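Local coordinates for Sn-glycerol-3-phosphate ABC transporter substrate-binding protein UspB (Mycobacterium tuberculosis, PDB 4MFI) that binds glycerophosphocholine as the substrate-binding subunit of an ABC transporter and probably hands it to the membrane part for uptake, at residues G122-D127 / R319-L324; Y150-P155 / L346-S351; T334-F339 / K350-D355; R393-G398 / T414-R419. One frame throughout, in Å; residues are numbered along the deposited sequence.

Contact 1: residues G122-D127 / R319-L324; sequences GQVGVD and RKVNAL
L324 pushes its branch tip CD2 into the hollow between V124 and V126, so that one methyl bump fits between two beta-branched side chains. This is a surface contact in the periplasmic-binding-protein type 2 fold expected of the family: the C-terminal end of helix 118-124 and the loop after it meet helix 317-330. CD2 of L324 lies 4.0 Å from V124 CG2 and 4.1 Å from V126 CG2, touching both valines by the branch beside their backbone N. The V124 and L324 side chains run antiparallel, side by side. L324 also packs on L120 and F121 of helix 118-124.

G125 ends the helix between the two valines. Its positive phi (81°) takes the chain out of the helix, a place that suits glycine because a CB there would jam against the carbonyl O of V124; beyond it V126 again points at helix 317-330. One turn before L324, the short forked side chain of V321 covers the flank of V124, CG1 lying 4.3 Å from V124 CG2. At the solvent-facing margin the long, extended Q123 reaches across V321, its amide NE2 resting 3.6 Å from V321 CG2.

Contact 2: residues Y150-P155 / L346-S351; sequences YARSTP and LPVRKS
R152 and V348 meet because both first torsions set the touching carbon anti to its own carbonyl carbon (chi1 -50° for R152 CG, -52° for V348 CG1); the two side chains cross at about a right angle with R152 CG 4.0 Å from V348 CG1. The contact lies deep in the binding-protein fold, where the loop after helix 333-343 docks on the long strand 144-160, just past a classic beta bulge in which Y150 and A151 both face A307. Of the R152 side chain, it is the aliphatic CG that touches V348. The bent chain carries the guanidinium elsewhere, to G305 O and a salt bridge with D138, which probably offsets the cost of burying the charge.

Two residues on from R152, T154 receives L346 of the loop, CD1 of L346 lying 3.9 Å from T154 CG2. A leucine suits a wholly buried spot like this, and its backbone does the polar work: L346 N donates to R152 O over 3.0 Å, nearly straight at 161° and in the carbonyl plane. Beyond this single bond R152 N and L346 O are joined through a water, and V348 lays CG1 against Y150 O.

That water, set among these buried residues, takes over where direct bonding stops. It donates one proton to Y150 O (2.7 Å) and the other to L346 O (2.6 Å), and it accepts from R152 N at 2.7 Å, so three polar backbone atoms are satisfied by one molecule.

Contact 3: residues T334-F339 / K350-D355; sequences TNTAYF and KSAVDD
D355 turns its carboxylate onto helix 333-343, with CG anti to the backbone N (chi1 176°), and runs across the side chain of T334. The two carboxylate oxygens share out the helix surface: OD2 of D355 rests 3.9 Å from A337 CB, whereas OD1 lies by T334, 3.9 Å from its OG1. The latter gap is too long for a hydrogen bond. What joins the two residues instead is a water that donates both to T334 O, at 3.0 Å, and to D355 OD2, at 3.2 Å.

OD2 is also held by the helix that follows. D355 is the N-cap of helix 356-364, and its OD2 accepts from E358 N and is hydrogen-bonded to S357 OG; the helix start would probably favour the negative charge. A 3-10 segment, 350-354, leads into this cap and brings A352 around to face helix 333-343.

There A352 CB lies 4.0 Å from T336 CG2 and 4.3 Å from A337 CB. Alanine suits both A337 and A352, because the backbones come close here, with the CA atoms of A337 and A352 5.8 Å apart, and a methyl fills what lies between. T336 divides its branches: the methyl faces A352, while OG1, anti to the backbone N, is turned to the loop and accepts from V348 N.

Contact 4: residues R393-G398 / T414-R419; sequences RIISAG and TNIQKR
I416, I394 and R419 carry most of the contact between two antiparallel helices, 391-405 and 409-427, which follow each other as a helical hairpin. Over these short segments the axes come within 10.2 Å at 168°.

I416, the most deeply covered of the three, reaches between two successive turns of the facing helix. Its CD1, carried outward by an extended chi2 (169°), comes to 3.4 Å from G398 CA, a tight fit, and lies against I394 O. Glycine suits position 398 for just this reason: a CB there would point at the isoleucine and collide with CD1. The other branch of I416, CG2, meets side chains, lying 3.9 Å from I394 CG2 and 4.3 Å from I395 CG1.

I394 CG2 has a second task. It lies over one face of the R419 guanidinium, 3.9 Å from NH1, so that the flat cation spreads on a methyl at the more exposed margin. A water lies in plane at the edge of the guanidinium, accepting from R419 NH2 at 3.1 Å and donating to I394 O at 2.9 Å, an oxygen that also accepts the helical bond from G398 N.

Beta-branched hydrocarbon and a bare glycine backbone thus give a union made by shape in the middle, while the charge of R419 stays at the exposed margin, where its polar link to I394 O is made through water.

How the contacts relate
From the N terminus, 122-127 and 150-155 come first and both wait nearly 200 residues for their partners. Contact 1 closes at 319-324 and contact 2 at 346-351, so the two loops cross; D127 CB also packs against R349 NH2 (3.8 Å). Contact 3 starts on helix 333-343, within the span of contact 2, closes a short loop at 350-355 and shares K350 and S351 with it. Helices 317-330 and 333-343 are consecutive; contacts 1 and 2 tie this later region to helix 118-124 and strand 144-160, while contact 3 folds it on itself. Contact 4 closes later and locally, about 39 Å from contact 3 centre to centre, across the chain's centre.

Contact 1: residues G122-D127 / R319-L324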
loop_
_atom_site.group_PDB
_atom_site.type_symbol
_atom_site.label_atom_id
_atom_site.label_comp_id
_atom_site.label_asym_id
_atom_site.label_seq_id
_atom_site.Cartn_x
_atom_site.Cartn_y
_atom_site.Cartn_z
ATOM N N GLY A 122 19.028 -11.310 12.666
ATOM C CA GLY A 122 20.342 -11.141 13.254
ATOM C C GLY A 122 21.242 -12.342 13.048
ATOM O O GLY A 122 22.459 -12.208 13.028
ATOM N N GLN A 123 20.642 -13.519 12.901
ATOM C CA GLN A 123 21.399 -14.751 12.707
ATOM C C GLN A 123 21.944 -14.824 11.283
ATOM O O GLN A 123 23.103 -15.194 11.061
ATOM C CB GLN A 123 20.504 -15.963 12.998
ATOM C CG GLN A 123 21.133 -17.315 12.690
ATOM C CD GLN A 123 20.196 -18.475 12.990
ATOM O OE1 GLN A 123 19.243 -18.338 13.761
ATOM N NE2 GLN A 123 20.463 -19.623 12.378
ATOM N N VAL A 124 21.100 -14.448 10.328
ATOM C CA VAL A 124 21.420 -14.518 8.907
ATOM C C VAL A 124 22.182 -13.258 8.468
ATOM O O VAL A 124 22.854 -13.247 7.433
ATOM C CB VAL A 124 20.112 -14.751 8.084
ATOM C CG1 VAL A 124 20.344 -14.645 6.582
ATOM C CG2 VAL A 124 19.522 -16.120 8.423
ATOM N N GLY A 125 22.098 -12.200 9.270
ATOM C CA GLY A 125 22.796 -10.961 8.965
ATOM C C GLY A 125 22.074 -10.085 7.954
ATOM O O GLY A 125 22.703 -9.479 7.079
ATOM N N VAL A 126 20.750 -10.021 8.057
ATOM C CA VAL A 126 19.971 -9.159 7.178
ATOM C C VAL A 126 20.230 -7.694 7.530
ATOM O O VAL A 126 20.172 -7.308 8.703
ATOM C CB VAL A 126 18.466 -9.474 7.293
ATOM C CG1 VAL A 126 17.652 -8.545 6.396
ATOM C CG2 VAL A 126 18.205 -10.937 6.940
ATOM N N ASP A 127 20.526 -6.882 6.519
ATOM C CA ASP A 127 20.807 -5.464 6.731
ATOM C C ASP A 127 19.487 -4.698 6.866
ATOM O O ASP A 127 19.050 -4.005 5.947
ATOM C CB ASP A 127 21.649 -4.914 5.577
ATOM C CG ASP A 127 22.166 -3.511 5.841
ATOM O OD1 ASP A 127 21.986 -3.003 6.969
ATOM O OD2 ASP A 127 22.765 -2.920 4.917
ATOM N N ARG A 319 14.343 -25.116 7.998
ATOM C CA ARG A 319 13.545 -24.574 6.904
ATOM C C ARG A 319 13.270 -23.082 7.075
ATOM O O ARG A 319 13.201 -22.356 6.087
ATOM C CB ARG A 319 12.243 -25.360 6.710
ATOM C CG ARG A 319 12.474 -26.800 6.262
ATOM C CD ARG A 319 11.211 -27.462 5.725
ATOM N NE ARG A 319 10.823 -26.927 4.422
ATOM C CZ ARG A 319 11.276 -27.388 3.259
ATOM N NH1 ARG A 319 12.138 -28.404 3.227
ATOM N NH2 ARG A 319 10.870 -26.838 2.123
ATOM N N LYS A 320 13.134 -22.618 8.316
ATOM C CA LYS A 320 12.939 -21.184 8.552
ATOM C C LYS A 320 14.161 -20.377 8.123
ATOM O O LYS A 320 14.032 -19.317 7.500
ATOM C CB LYS A 320 12.613 -20.897 10.022
ATOM C CG LYS A 320 11.243 -21.364 10.444
ATOM C CD LYS A 320 10.940 -20.971 11.875
ATOM C CE LYS A 320 9.601 -21.540 12.291
ATOM N NZ LYS A 320 9.294 -21.281 13.721
ATOM N N VAL A 321 15.346 -20.875 8.466
ATOM C CA VAL A 321 16.579 -20.220 8.061
ATOM C C VAL A 321 16.655 -20.134 6.537
ATOM O O VAL A 321 16.953 -19.074 5.991
ATOM C CB VAL A 321 17.805 -20.951 8.631
ATOM C CG1 VAL A 321 19.090 -20.420 8.016
ATOM C CG2 VAL A 321 17.833 -20.792 10.141
ATOM N N ASN A 322 16.369 -21.236 5.849
ATOM C CA ASN A 322 16.433 -21.225 4.386
ATOM C C ASN A 322 15.405 -20.287 3.769
ATOM O O ASN A 322 15.683 -19.599 2.782
ATOM C CB ASN A 322 16.279 -22.636 3.819
ATOM C CG ASN A 322 17.451 -23.526 4.160
ATOM O OD1 ASN A 322 18.560 -23.044 4.401
ATOM N ND2 ASN A 322 17.218 -24.835 4.179
ATOM N N ALA A 323 14.218 -20.259 4.361
ATOM C CA ALA A 323 13.164 -19.365 3.904
ATOM C C ALA A 323 13.600 -17.902 4.017
ATOM O O ALA A 323 13.367 -17.104 3.098
ATOM C CB ALA A 323 11.884 -19.619 4.684
ATOM N N LEU A 324 14.248 -17.548 5.126
ATOM C CA LEU A 324 14.716 -16.176 5.292
ATOM C C LEU A 324 15.864 -15.838 4.343
ATOM O O LEU A 324 15.940 -14.717 3.836
ATOM C CB LEU A 324 15.109 -15.869 6.743
ATOM C CG LEU A 324 15.556 -14.411 6.922
ATOM C CD1 LEU A 324 14.408 -13.449 6.595
ATOM C CD2 LEU A 324 16.110 -14.133 8.297
#

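Contact 2: residues Y150-P155 / L346-S351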
loop_
_atom_site.group_PDB
_atom_site.type_symbol
_atom_site.label_atom_id
_atom_site.label_comp_id
_atom_site.label_asym_id
_atom_site.label_seq_id
_atom_site.Cartn_x
_atom_site.Cartn_y
_atom_site.Cartn_z
ATOM N N TYR A 150 7.932 -6.536 -0.035
ATOM C CA TYR A 150 8.242 -7.200 -1.301
ATOM C C TYR A 150 7.636 -6.460 -2.496
ATOM O O TYR A 150 8.360 -5.990 -3.373
ATOM C CB TYR A 150 7.728 -8.634 -1.245
ATOM C CG TYR A 150 7.895 -9.468 -2.499
ATOM C CD1 TYR A 150 9.150 -9.919 -2.906
ATOM C CD2 TYR A 150 6.787 -9.858 -3.244
ATOM C CE1 TYR A 150 9.296 -10.715 -4.034
ATOM C CE2 TYR A 150 6.921 -10.656 -4.375
ATOM C CZ TYR A 150 8.175 -11.079 -4.765
ATOM O OH TYR A 150 8.308 -11.881 -5.879
ATOM N N ALA A 151 6.308 -6.354 -2.524
ATOM C CA ALA A 151 5.599 -5.686 -3.618
ATOM C C ALA A 151 4.838 -4.506 -3.031
ATOM O O ALA A 151 3.680 -4.640 -2.626
ATOM C CB ALA A 151 4.641 -6.655 -4.300
ATOM N N ARG A 152 5.506 -3.359 -2.954
ATOM C CA ARG A 152 4.995 -2.220 -2.197
ATOM C C ARG A 152 4.662 -1.031 -3.088
ATOM O O ARG A 152 5.308 -0.806 -4.108
ATOM C CB ARG A 152 5.998 -1.808 -1.109
ATOM C CG ARG A 152 6.487 -2.979 -0.219
ATOM C CD ARG A 152 5.341 -3.797 0.426
ATOM N NE ARG A 152 4.367 -2.875 0.988
ATOM C CZ ARG A 152 4.439 -2.332 2.199
ATOM N NH1 ARG A 152 5.372 -2.715 3.071
ATOM N NH2 ARG A 152 3.539 -1.426 2.548
ATOM N N SER A 153 3.648 -0.275 -2.676
ATOM C CA SER A 153 3.149 0.870 -3.423
ATOM C C SER A 153 2.816 1.980 -2.442
ATOM O O SER A 153 2.815 1.763 -1.227
ATOM C CB SER A 153 1.865 0.470 -4.131
ATOM O OG SER A 153 0.924 0.045 -3.158
ATOM N N THR A 154 2.540 3.171 -2.966
ATOM C CA THR A 154 1.954 4.251 -2.176
ATOM C C THR A 154 0.941 4.975 -3.049
ATOM O O THR A 154 0.917 4.789 -4.268
ATOM C CB THR A 154 2.990 5.313 -1.728
ATOM O OG1 THR A 154 3.354 6.122 -2.851
ATOM C CG2 THR A 154 4.226 4.683 -1.106
ATOM N N PRO A 155 0.104 5.819 -2.438
ATOM C CA PRO A 155 -0.670 6.728 -3.284
ATOM C C PRO A 155 0.236 7.776 -3.939
ATOM O O PRO A 155 1.348 8.054 -3.467
ATOM C CB PRO A 155 -1.625 7.393 -2.288
ATOM C CG PRO A 155 -1.746 6.394 -1.168
ATOM C CD PRO A 155 -0.351 5.857 -1.038
ATOM N N LEU A 346 7.675 -0.492 -5.856
ATOM C CA LEU A 346 8.750 0.404 -5.447
ATOM C C LEU A 346 9.911 -0.371 -4.825
ATOM O O LEU A 346 9.692 -1.353 -4.117
ATOM C CB LEU A 346 8.202 1.435 -4.455
ATOM C CG LEU A 346 7.011 2.240 -4.986
ATOM C CD1 LEU A 346 6.454 3.184 -3.930
ATOM C CD2 LEU A 346 7.406 3.001 -6.243
ATOM N N PRO A 347 11.158 0.064 -5.080
ATOM C CA PRO A 347 12.298 -0.608 -4.442
ATOM C C PRO A 347 12.188 -0.519 -2.922
ATOM O O PRO A 347 11.880 0.556 -2.394
ATOM C CB PRO A 347 13.513 0.189 -4.947
ATOM C CG PRO A 347 13.031 0.894 -6.187
ATOM C CD PRO A 347 11.576 1.171 -5.953
ATOM N N VAL A 348 12.430 -1.629 -2.224
ATOM C CA VAL A 348 12.199 -1.663 -0.782
ATOM C C VAL A 348 13.461 -1.385 0.035
ATOM O O VAL A 348 13.407 -1.356 1.268
ATOM C CB VAL A 348 11.557 -2.998 -0.337
ATOM C CG1 VAL A 348 10.309 -3.293 -1.172
ATOM C CG2 VAL A 348 12.554 -4.156 -0.440
ATOM N N ARG A 349 14.585 -1.175 -0.655
ATOM C CA ARG A 349 15.864 -0.911 -0.004
ATOM C C ARG A 349 16.315 0.508 -0.276
ATOM O O ARG A 349 16.249 0.972 -1.422
ATOM C CB ARG A 349 16.943 -1.877 -0.519
ATOM C CG ARG A 349 16.676 -3.345 -0.201
ATOM C CD ARG A 349 16.874 -3.643 1.279
ATOM N NE ARG A 349 18.291 -3.589 1.607
ATOM C CZ ARG A 349 19.059 -4.655 1.799
ATOM N NH1 ARG A 349 18.547 -5.881 1.724
ATOM N NH2 ARG A 349 20.342 -4.492 2.069
ATOM N N LYS A 350 16.791 1.188 0.766
ATOM C CA LYS A 350 17.291 2.553 0.625
ATOM C C LYS A 350 18.415 2.629 -0.402
ATOM O O LYS A 350 18.430 3.517 -1.256
ATOM C CB LYS A 350 17.793 3.079 1.973
ATOM C CG LYS A 350 16.725 3.121 3.054
ATOM C CD LYS A 350 17.345 3.537 4.380
ATOM C CE LYS A 350 16.314 3.545 5.496
ATOM N NZ LYS A 350 16.967 3.682 6.825
ATOM N N SER A 351 19.345 1.682 -0.330
ATOM C CA SER A 351 20.522 1.702 -1.192
ATOM C C SER A 351 20.253 1.241 -2.620
ATOM O O SER A 351 21.184 1.178 -3.429
ATOM C CB SER A 351 21.635 0.839 -0.599
ATOM O OG SER A 351 21.285 -0.531 -0.659
HETATM O O HOH W 1 8.051 -3.357 -3.928
#

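Contact 3: residues T334-F339 / K350-D355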
loop_
_atom_site.group_PDB
_atom_site.type_symbol
_atom_site.label_atom_id
_atom_site.label_comp_id
_atom_site.label_asym_id
_atom_site.label_seq_id
_atom_site.Cartn_x
_atom_site.Cartn_y
_atom_site.Cartn_z
ATOM N N THR A 334 20.025 -4.973 -5.314
ATOM C CA THR A 334 20.008 -5.311 -6.735
ATOM C C THR A 334 18.662 -5.901 -7.151
ATOM O O THR A 334 18.082 -5.534 -8.180
ATOM C CB THR A 334 21.104 -6.359 -7.039
ATOM O OG1 THR A 334 22.393 -5.777 -6.816
ATOM C CG2 THR A 334 21.019 -6.838 -8.469
ATOM N N ASN A 335 18.162 -6.818 -6.338
ATOM C CA ASN A 335 16.995 -7.587 -6.731
ATOM C C ASN A 335 15.685 -6.835 -6.570
ATOM O O ASN A 335 14.774 -6.995 -7.384
ATOM C CB ASN A 335 16.980 -8.927 -6.003
ATOM C CG ASN A 335 18.079 -9.838 -6.482
ATOM O OD1 ASN A 335 18.519 -9.736 -7.630
ATOM N ND2 ASN A 335 18.539 -10.731 -5.613
ATOM N N THR A 336 15.575 -6.007 -5.535
ATOM C CA THR A 336 14.377 -5.185 -5.414
ATOM C C THR A 336 14.342 -4.116 -6.514
ATOM O O THR A 336 13.276 -3.777 -7.021
ATOM C CB THR A 336 14.209 -4.564 -4.000
ATOM O OG1 THR A 336 12.887 -4.020 -3.879
ATOM C CG2 THR A 336 15.233 -3.463 -3.739
ATOM N N ALA A 337 15.510 -3.610 -6.901
ATOM C CA ALA A 337 15.587 -2.680 -8.025
ATOM C C ALA A 337 15.080 -3.352 -9.296
ATOM O O ALA A 337 14.258 -2.786 -10.022
ATOM C CB ALA A 337 17.011 -2.179 -8.216
ATOM N N TYR A 338 15.561 -4.566 -9.554
ATOM C CA TYR A 338 15.099 -5.345 -10.700
ATOM C C TYR A 338 13.589 -5.586 -10.666
ATOM O O TYR A 338 12.891 -5.363 -11.665
ATOM C CB TYR A 338 15.846 -6.680 -10.790
ATOM C CG TYR A 338 15.253 -7.626 -11.806
ATOM C CD1 TYR A 338 15.487 -7.455 -13.164
ATOM C CD2 TYR A 338 14.440 -8.681 -11.404
ATOM C CE1 TYR A 338 14.932 -8.316 -14.094
ATOM C CE2 TYR A 338 13.885 -9.545 -12.319
ATOM C CZ TYR A 338 14.129 -9.360 -13.662
ATOM O OH TYR A 338 13.569 -10.223 -14.572
ATOM N N PHE A 339 13.085 -6.036 -9.518
ATOM C CA PHE A 339 11.660 -6.299 -9.372
ATOM C C PHE A 339 10.845 -5.037 -9.661
ATOM O O PHE A 339 9.831 -5.088 -10.370
ATOM C CB PHE A 339 11.362 -6.825 -7.965
ATOM C CG PHE A 339 9.968 -7.366 -7.799
ATOM C CD1 PHE A 339 9.619 -8.601 -8.333
ATOM C CD2 PHE A 339 9.018 -6.660 -7.075
ATOM C CE1 PHE A 339 8.340 -9.112 -8.169
ATOM C CE2 PHE A 339 7.733 -7.164 -6.909
ATOM C CZ PHE A 339 7.397 -8.394 -7.461
ATOM N N LYS A 350 16.791 1.188 0.766
ATOM C CA LYS A 350 17.291 2.553 0.625
ATOM C C LYS A 350 18.415 2.629 -0.402
ATOM O O LYS A 350 18.430 3.517 -1.256
ATOM C CB LYS A 350 17.793 3.079 1.973
ATOM C CG LYS A 350 16.725 3.121 3.054
ATOM C CD LYS A 350 17.345 3.537 4.380
ATOM C CE LYS A 350 16.314 3.545 5.496
ATOM N NZ LYS A 350 16.967 3.682 6.825
ATOM N N SER A 351 19.345 1.682 -0.330
ATOM C CA SER A 351 20.522 1.702 -1.192
ATOM C C SER A 351 20.253 1.241 -2.620
ATOM O O SER A 351 21.184 1.178 -3.429
ATOM C CB SER A 351 21.635 0.839 -0.599
ATOM O OG SER A 351 21.285 -0.531 -0.659
ATOM N N ALA A 352 19.006 0.908 -2.946
ATOM C CA ALA A 352 18.707 0.544 -4.326
ATOM C C ALA A 352 18.896 1.743 -5.263
ATOM O O ALA A 352 19.104 1.565 -6.465
ATOM C CB ALA A 352 17.317 -0.085 -4.460
ATOM N N VAL A 353 18.864 2.958 -4.706
ATOM C CA VAL A 353 19.125 4.170 -5.490
ATOM C C VAL A 353 20.552 4.198 -6.027
ATOM O O VAL A 353 20.831 4.892 -7.001
ATOM C CB VAL A 353 18.855 5.485 -4.691
ATOM C CG1 VAL A 353 17.482 5.452 -4.058
ATOM C CG2 VAL A 353 19.914 5.716 -3.623
ATOM N N ASP A 354 21.451 3.445 -5.392
ATOM C CA ASP A 354 22.855 3.411 -5.803
ATOM C C ASP A 354 23.142 2.285 -6.796
ATOM O O ASP A 354 24.265 2.153 -7.287
ATOM C CB ASP A 354 23.776 3.277 -4.583
ATOM C CG ASP A 354 23.652 4.449 -3.627
ATOM O OD1 ASP A 354 23.500 5.594 -4.104
ATOM O OD2 ASP A 354 23.699 4.224 -2.397
ATOM N N ASP A 355 22.130 1.472 -7.081
ATOM C CA ASP A 355 22.248 0.427 -8.095
ATOM C C ASP A 355 22.375 1.068 -9.475
ATOM O O ASP A 355 21.646 2.006 -9.799
ATOM C CB ASP A 355 21.033 -0.509 -8.038
ATOM C CG ASP A 355 21.053 -1.569 -9.129
ATOM O OD1 ASP A 355 21.768 -2.583 -8.976
ATOM O OD2 ASP A 355 20.338 -1.393 -10.137
HETATM O O HOH W 2 19.186 -4.320 -10.670
#

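Contact 4: residues R393-G398 / T414-R419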
loop_
_atom_site.group_PDB
_atom_site.type_symbol
_atom_site.label_atom_id
_atom_site.label_comp_id
_atom_site.label_asym_id
_atom_site.label_seq_id
_atom_site.Cartn_x
_atom_site.Cartn_y
_atom_site.Cartn_z
ATOM N N ARG A 393 -12.769 -2.196 4.441
ATOM C CA ARG A 393 -13.991 -2.288 3.654
ATOM C C ARG A 393 -15.134 -1.485 4.278
ATOM O O ARG A 393 -15.924 -0.845 3.573
ATOM C CB ARG A 393 -14.400 -3.755 3.490
ATOM C CG ARG A 393 -13.316 -4.658 2.870
ATOM C CD ARG A 393 -12.909 -4.232 1.466
ATOM N NE ARG A 393 -14.064 -4.049 0.585
ATOM C CZ ARG A 393 -13.977 -3.773 -0.713
ATOM N NH1 ARG A 393 -12.787 -3.664 -1.294
ATOM N NH2 ARG A 393 -15.078 -3.607 -1.436
ATOM N N ILE A 394 -15.225 -1.536 5.601
ATOM C CA ILE A 394 -16.279 -0.826 6.319
ATOM C C ILE A 394 -16.056 0.691 6.258
ATOM O O ILE A 394 -16.985 1.460 5.989
ATOM C CB ILE A 394 -16.369 -1.322 7.780
ATOM C CG1 ILE A 394 -16.785 -2.799 7.803
ATOM C CG2 ILE A 394 -17.319 -0.459 8.599
ATOM C CD1 ILE A 394 -16.650 -3.459 9.168
ATOM N N ILE A 395 -14.823 1.135 6.483
ATOM C CA ILE A 395 -14.516 2.558 6.336
ATOM C C ILE A 395 -14.733 3.026 4.890
ATOM O O ILE A 395 -15.313 4.092 4.653
ATOM C CB ILE A 395 -13.088 2.876 6.823
ATOM C CG1 ILE A 395 -12.995 2.630 8.337
ATOM C CG2 ILE A 395 -12.708 4.312 6.488
ATOM C CD1 ILE A 395 -11.569 2.619 8.895
ATOM N N SER A 396 -14.290 2.227 3.921
ATOM C CA SER A 396 -14.501 2.577 2.519
ATOM C C SER A 396 -15.974 2.705 2.177
ATOM O O SER A 396 -16.353 3.614 1.436
ATOM C CB SER A 396 -13.860 1.560 1.580
ATOM O OG SER A 396 -12.460 1.730 1.531
ATOM N N ALA A 397 -16.801 1.793 2.686
ATOM C CA ALA A 397 -18.227 1.866 2.394
ATOM C C ALA A 397 -18.824 3.155 2.939
ATOM O O ALA A 397 -19.669 3.777 2.296
ATOM C CB ALA A 397 -18.958 0.650 2.959
ATOM N N GLY A 398 -18.370 3.575 4.118
ATOM C CA GLY A 398 -18.849 4.816 4.701
ATOM C C GLY A 398 -18.428 6.032 3.895
ATOM O O GLY A 398 -19.234 6.926 3.634
ATOM N N THR A 414 -19.817 8.068 13.113
ATOM C CA THR A 414 -20.263 7.574 14.412
ATOM C C THR A 414 -20.771 6.137 14.325
ATOM O O THR A 414 -20.410 5.298 15.158
ATOM C CB THR A 414 -21.345 8.493 15.014
ATOM O OG1 THR A 414 -20.805 9.813 15.175
ATOM C CG2 THR A 414 -21.829 7.971 16.357
ATOM N N ASN A 415 -21.598 5.853 13.320
ATOM C CA ASN A 415 -22.109 4.496 13.091
ATOM C C ASN A 415 -20.967 3.534 12.817
ATOM O O ASN A 415 -20.920 2.429 13.359
ATOM C CB ASN A 415 -23.118 4.458 11.920
ATOM C CG ASN A 415 -23.439 3.019 11.434
ATOM O OD1 ASN A 415 -24.298 2.340 12.004
ATOM N ND2 ASN A 415 -22.763 2.567 10.367
ATOM N N ILE A 416 -20.050 3.953 11.957
ATOM C CA ILE A 416 -18.922 3.101 11.613
ATOM C C ILE A 416 -18.056 2.830 12.831
ATOM O O ILE A 416 -17.654 1.685 13.061
ATOM C CB ILE A 416 -18.098 3.701 10.479
ATOM C CG1 ILE A 416 -18.880 3.585 9.174
ATOM C CG2 ILE A 416 -16.748 3.007 10.364
ATOM C CD1 ILE A 416 -18.268 4.364 8.063
ATOM N N GLN A 417 -17.781 3.863 13.629
ATOM C CA GLN A 417 -16.952 3.657 14.816
ATOM C C GLN A 417 -17.575 2.651 15.786
ATOM O O GLN A 417 -16.869 1.815 16.351
ATOM C CB GLN A 417 -16.619 4.977 15.528
ATOM C CG GLN A 417 -15.720 4.759 16.745
ATOM C CD GLN A 417 -14.920 5.984 17.150
ATOM O OE1 GLN A 417 -14.451 6.741 16.311
ATOM N NE2 GLN A 417 -14.725 6.154 18.450
ATOM N N LYS A 418 -18.892 2.715 15.972
ATOM C CA LYS A 418 -19.567 1.752 16.842
ATOM C C LYS A 418 -19.421 0.325 16.315
ATOM O O LYS A 418 -19.147 -0.610 17.075
ATOM C CB LYS A 418 -21.049 2.110 17.000
ATOM C CG LYS A 418 -21.298 3.357 17.828
ATOM C CD LYS A 418 -22.775 3.738 17.840
ATOM C CE LYS A 418 -23.076 4.764 18.927
ATOM N NZ LYS A 418 -22.179 5.949 18.880
ATOM N N ARG A 419 -19.587 0.154 15.008
ATOM C CA ARG A 419 -19.447 -1.170 14.401
ATOM C C ARG A 419 -18.022 -1.693 14.496
ATOM O O ARG A 419 -17.800 -2.870 14.797
ATOM C CB ARG A 419 -19.932 -1.145 12.948
ATOM C CG ARG A 419 -21.456 -0.976 12.880
ATOM C CD ARG A 419 -21.945 -0.574 11.528
ATOM N NE ARG A 419 -21.548 -1.521 10.501
ATOM C CZ ARG A 419 -21.199 -1.163 9.272
ATOM N NH1 ARG A 419 -20.848 -2.083 8.393
ATOM N NH2 ARG A 419 -21.191 0.122 8.929
HETATM O O HOH W 3 -19.827 1.272 6.449
#